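Local coordinates for protein PHOX (Pseudomonas fluorescens, PDB 4A9V) that hydrolyses phosphate monoesters as an alkaline phosphatase of the PhoX family, using a complex iron-calcium cofactor held within a beta-propeller, at residues E387-T401 with P478-W490. Sequence-based numbering, arbitrary orientation. Where two conformers were deposited one is given.
With CA (calcium ion), chain R; CA (calcium ion), chain Q; FEO (mu-oxo-diiron), chain S.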
# COMPACT_ATOMS: atom_id res chain seq x y z
N GLU A 387 0.11 6.75 4.52
CA GLU A 387 0.39 5.56 3.73
C GLU A 387 0.32 4.34 4.65
O GLU A 387 -0.75 4.07 5.19
CB GLU A 387 1.65 5.73 2.88
CG GLU A 387 1.42 6.74 1.76
CD GLU A 387 2.44 6.67 0.63
OE1 GLU A 387 3.54 7.23 0.82
OE2 GLU A 387 2.14 6.11 -0.45
N TRP A 388 1.39 3.57 4.80
CA TRP A 388 1.24 2.28 5.49
C TRP A 388 1.07 2.43 6.98
O TRP A 388 1.68 3.29 7.63
CB TRP A 388 2.45 1.39 5.25
CG TRP A 388 2.58 0.88 3.85
CD1 TRP A 388 2.53 1.61 2.66
CD2 TRP A 388 3.06 -0.44 3.47
NE1 TRP A 388 2.92 0.83 1.61
CE2 TRP A 388 3.30 -0.40 2.04
CE3 TRP A 388 3.41 -1.58 4.17
CZ2 TRP A 388 3.81 -1.48 1.35
CZ3 TRP A 388 3.96 -2.65 3.47
CH2 TRP A 388 4.16 -2.60 2.09
N ILE A 389 0.32 1.49 7.55
CA ILE A 389 0.14 1.34 8.99
C ILE A 389 0.59 -0.05 9.41
O ILE A 389 0.31 -1.04 8.70
CB ILE A 389 -1.34 1.57 9.37
CG1 ILE A 389 -1.77 2.98 8.96
CG2 ILE A 389 -1.55 1.35 10.86
CD1 ILE A 389 -3.26 3.24 9.08
N VAL A 390 1.26 -0.15 10.55
CA VAL A 390 1.62 -1.44 11.12
C VAL A 390 1.35 -1.42 12.62
O VAL A 390 1.34 -0.37 13.26
CB VAL A 390 3.10 -1.83 10.86
CG1 VAL A 390 3.33 -2.09 9.38
CG2 VAL A 390 4.05 -0.77 11.41
N VAL A 391 1.19 -2.61 13.18
CA VAL A 391 0.91 -2.80 14.59
C VAL A 391 2.06 -3.63 15.18
O VAL A 391 2.36 -4.72 14.69
CB VAL A 391 -0.43 -3.56 14.78
CG1 VAL A 391 -0.70 -3.80 16.25
CG2 VAL A 391 -1.58 -2.78 14.14
N SER A 392 2.71 -3.14 16.22
CA SER A 392 3.81 -3.89 16.82
C SER A 392 3.31 -5.23 17.34
O SER A 392 2.39 -5.27 18.14
CB SER A 392 4.42 -3.12 17.98
OG SER A 392 5.28 -3.97 18.71
N PRO A 393 4.04 -6.31 17.03
CA PRO A 393 3.69 -7.61 17.61
C PRO A 393 4.12 -7.73 19.07
O PRO A 393 3.71 -8.66 19.75
CB PRO A 393 4.45 -8.60 16.74
CG PRO A 393 5.62 -7.83 16.23
CD PRO A 393 5.13 -6.42 16.05
N LYS A 394 4.95 -6.81 19.53
CA LYS A 394 5.46 -6.83 20.90
C LYS A 394 4.58 -6.06 21.87
O LYS A 394 4.37 -6.51 22.99
CB LYS A 394 6.90 -6.31 20.96
CG LYS A 394 7.91 -7.20 20.26
CD LYS A 394 8.00 -8.55 20.95
CE LYS A 394 9.27 -9.30 20.57
NZ LYS A 394 9.34 -10.62 21.25
N ASP A 395 4.09 -4.89 21.47
CA ASP A 395 3.32 -4.07 22.41
C ASP A 395 2.07 -3.43 21.83
O ASP A 395 1.37 -2.69 22.54
CB ASP A 395 4.21 -3.02 23.09
CG ASP A 395 4.57 -1.85 22.18
OD1 ASP A 395 4.18 -1.82 21.00
OD2 ASP A 395 5.22 -0.91 22.71
N GLY A 396 1.73 -3.78 20.60
CA GLY A 396 0.47 -3.36 20.02
C GLY A 396 0.36 -1.91 19.58
O GLY A 396 -0.68 -1.50 19.08
N GLN A 397 1.45 -1.16 19.71
CA GLN A 397 1.45 0.24 19.29
C GLN A 397 1.43 0.35 17.77
O GLN A 397 1.95 -0.52 17.06
CB GLN A 397 2.64 0.99 19.88
CG GLN A 397 2.56 1.16 21.39
CD GLN A 397 3.47 2.26 21.92
OE1 GLN A 397 3.16 3.44 21.82
NE2 GLN A 397 4.65 1.87 22.39
N VAL A 398 0.76 1.37 17.28
CA VAL A 398 0.41 1.45 15.87
C VAL A 398 1.22 2.59 15.25
O VAL A 398 1.36 3.66 15.85
CB VAL A 398 -1.10 1.72 15.71
CG1 VAL A 398 -1.51 1.63 14.26
CG2 VAL A 398 -1.90 0.74 16.56
N TYR A 399 1.77 2.35 14.06
CA TYR A 399 2.65 3.30 13.38
C TYR A 399 2.11 3.56 11.99
O TYR A 399 1.66 2.62 11.31
CB TYR A 399 4.07 2.72 13.26
CG TYR A 399 4.75 2.46 14.58
CD1 TYR A 399 4.34 1.41 15.40
CD2 TYR A 399 5.81 3.23 15.00
CE1 TYR A 399 4.91 1.20 16.64
CE2 TYR A 399 6.41 3.02 16.22
CZ TYR A 399 5.97 2.00 17.04
OH TYR A 399 6.54 1.85 18.28
N CYS A 400 2.13 4.81 11.55
CA CYS A 400 1.57 5.22 10.27
C CYS A 400 2.51 6.24 9.64
O CYS A 400 2.84 7.25 10.26
CB CYS A 400 0.21 5.88 10.50
SG CYS A 400 -0.65 6.42 9.00
N THR A 401 2.91 6.00 8.40
CA THR A 401 3.67 7.02 7.69
C THR A 401 2.74 8.12 7.19
O THR A 401 1.60 7.87 6.78
CB THR A 401 4.46 6.42 6.52
OG1 THR A 401 3.57 5.68 5.68
CG2 THR A 401 5.57 5.52 7.02
N PRO A 478 8.94 8.59 3.93
CA PRO A 478 8.65 7.22 4.36
C PRO A 478 7.24 6.83 3.90
O PRO A 478 6.34 7.66 3.86
CB PRO A 478 8.74 7.31 5.88
CG PRO A 478 8.34 8.72 6.19
CD PRO A 478 8.91 9.54 5.06
N ASP A 479 7.08 5.56 3.56
CA ASP A 479 5.88 5.11 2.87
C ASP A 479 5.53 3.72 3.42
O ASP A 479 4.73 3.62 4.36
CB ASP A 479 6.13 5.15 1.34
CG ASP A 479 4.95 4.68 0.50
OD1 ASP A 479 4.14 3.84 0.96
OD2 ASP A 479 4.92 5.04 -0.70
N GLY A 480 6.25 2.69 2.99
CA GLY A 480 6.03 1.37 3.54
C GLY A 480 6.59 1.21 4.94
O GLY A 480 7.57 1.85 5.32
N LEU A 481 6.00 0.27 5.67
CA LEU A 481 6.46 -0.12 7.01
C LEU A 481 6.27 -1.62 7.17
O LEU A 481 5.32 -2.19 6.62
CB LEU A 481 5.64 0.58 8.09
CG LEU A 481 5.74 2.10 8.23
CD1 LEU A 481 4.76 2.56 9.30
CD2 LEU A 481 7.16 2.53 8.58
N GLY A 482 7.10 -2.23 8.01
CA GLY A 482 6.86 -3.61 8.42
C GLY A 482 7.53 -3.87 9.74
O GLY A 482 8.65 -3.43 9.95
N PHE A 483 6.89 -4.65 10.60
CA PHE A 483 7.55 -5.21 11.77
C PHE A 483 8.03 -6.61 11.47
O PHE A 483 7.35 -7.38 10.78
CB PHE A 483 6.60 -5.25 12.97
CG PHE A 483 6.62 -4.00 13.81
CD1 PHE A 483 7.69 -3.74 14.65
CD2 PHE A 483 5.57 -3.09 13.77
CE1 PHE A 483 7.72 -2.61 15.43
CE2 PHE A 483 5.60 -1.95 14.54
CZ PHE A 483 6.67 -1.72 15.39
N ASP A 484 9.15 -7.00 12.08
CA ASP A 484 9.49 -8.40 12.20
C ASP A 484 9.16 -8.90 13.60
O ASP A 484 8.71 -8.15 14.47
CB ASP A 484 10.95 -8.67 11.80
CG ASP A 484 11.95 -7.92 12.66
OD1 ASP A 484 11.66 -7.67 13.85
OD2 ASP A 484 13.07 -7.70 12.16
N LYS A 485 9.32 -10.21 13.80
CA LYS A 485 8.88 -10.83 15.05
C LYS A 485 9.66 -10.30 16.25
O LYS A 485 9.13 -10.25 17.35
CB LYS A 485 9.03 -12.35 14.96
CG LYS A 485 8.03 -13.01 14.03
CD LYS A 485 8.26 -14.51 13.94
CE LYS A 485 7.28 -15.18 12.99
NZ LYS A 485 7.52 -16.64 12.89
N ALA A 486 10.90 -9.90 16.02
CA ALA A 486 11.73 -9.36 17.09
C ALA A 486 11.29 -7.97 17.53
O ALA A 486 11.70 -7.51 18.59
CB ALA A 486 13.19 -9.34 16.66
N GLY A 487 10.54 -7.28 16.68
CA GLY A 487 10.09 -5.93 16.99
C GLY A 487 10.91 -4.81 16.36
O GLY A 487 10.77 -3.65 16.75
N ARG A 488 11.76 -5.15 15.39
CA ARG A 488 12.35 -4.12 14.55
C ARG A 488 11.28 -3.52 13.64
O ARG A 488 10.50 -4.25 13.05
CB ARG A 488 13.48 -4.69 13.69
CG ARG A 488 14.79 -4.91 14.42
CD ARG A 488 15.81 -5.68 13.58
NE ARG A 488 15.51 -7.11 13.54
CZ ARG A 488 15.97 -7.99 14.42
NH1 ARG A 488 16.76 -7.61 15.42
NH2 ARG A 488 15.61 -9.27 14.31
N LEU A 489 11.31 -2.21 13.48
CA LEU A 489 10.46 -1.49 12.56
C LEU A 489 11.23 -1.14 11.30
O LEU A 489 12.17 -0.34 11.34
CB LEU A 489 9.92 -0.21 13.21
CG LEU A 489 9.03 0.65 12.30
CD1 LEU A 489 7.76 -0.09 11.90
CD2 LEU A 489 8.69 1.96 13.01
N TRP A 490 10.79 -1.68 10.18
CA TRP A 490 11.42 -1.46 8.89
C TRP A 490 10.66 -0.39 8.15
O TRP A 490 9.43 -0.38 8.13
CB TRP A 490 11.43 -2.77 8.10
CG TRP A 490 12.21 -3.86 8.78
CD1 TRP A 490 11.75 -4.76 9.74
CD2 TRP A 490 13.63 -4.14 8.62
NE1 TRP A 490 12.77 -5.57 10.15
CE2 TRP A 490 13.92 -5.26 9.51
CE3 TRP A 490 14.64 -3.61 7.84
CZ2 TRP A 490 15.19 -5.81 9.59
CZ3 TRP A 490 15.91 -4.16 7.95
CH2 TRP A 490 16.17 -5.26 8.78
CA CA R . 4.21 7.02 -1.62
CA CA Q . 3.02 3.57 -1.27
FE1 FEO S . 0.44 3.31 -3.86
FE2 FEO S . 0.22 5.77 -1.41
O FEO S . 1.19 4.56 -2.57
O HOH W 1 2.55 1.10 -1.22
O HOH W 2 2.43 2.48 -3.82
O HOH W 3 5.16 2.39 -1.75
O HOH W 4 3.92 5.04 -3.25
O HOH W 5 2.84 7.45 -3.53
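Glu387 and Asp479 bring two carboxylates, their planes turned 41° apart, onto the same calcium ions, each at the start of the inner strand of a neighbouring propeller blade. In Glu387, CB lies near Asp479 OD1 and CG approaches the iron FE2. At the tip, Glu387 OE1 and OE2 chelate the calcium of chain R, both at 2.5 Å; Glu387 OE2 also binds FE2 at 2.2 Å and, more loosely, the calcium of chain Q. Asp479, its CG turned away from the backbone N so that the carboxylate reaches the metals, bridges the two calcium ions through OD2 and adds OD1 to the chain Q ion. Glu273 and Asp494 supply further carboxylate ligands, the former to both iron and calcium.

Behind this cluster the Trp388 indole lies flat on Gly480, whose CA sits 3.4 Å from the centroid of the five-membered ring and only 6° off its normal; Gly480, lacking a side chain, lets the indole lie this close. Trp388 NE1 donates to water 1 at 2.9 Å, and that water binds the chain Q calcium in the indole plane. With an alanine at Trp388, the calcium-bound water would probably lose its indole donor and Gly480 the ring that lies over it. Thr401 OG1 donates to Asp479 O (2.7 Å) in the carbonyl plane, on a lone pair, while CG2 meets Leu481.

Farther out, Leu481, Val390 and Leu489 fill the space between the blades, and Phe483 turns its edge to the face of Tyr399, planes at 72°. Ser392 CA covers a face of Phe483.

Glu387 OE2 is shared by FE2 and both calcium ions, and Asp479 OD2 by both calcium ions, so the two strand starts are joined through metal and the joint between blades forms part of the iron-calcium site.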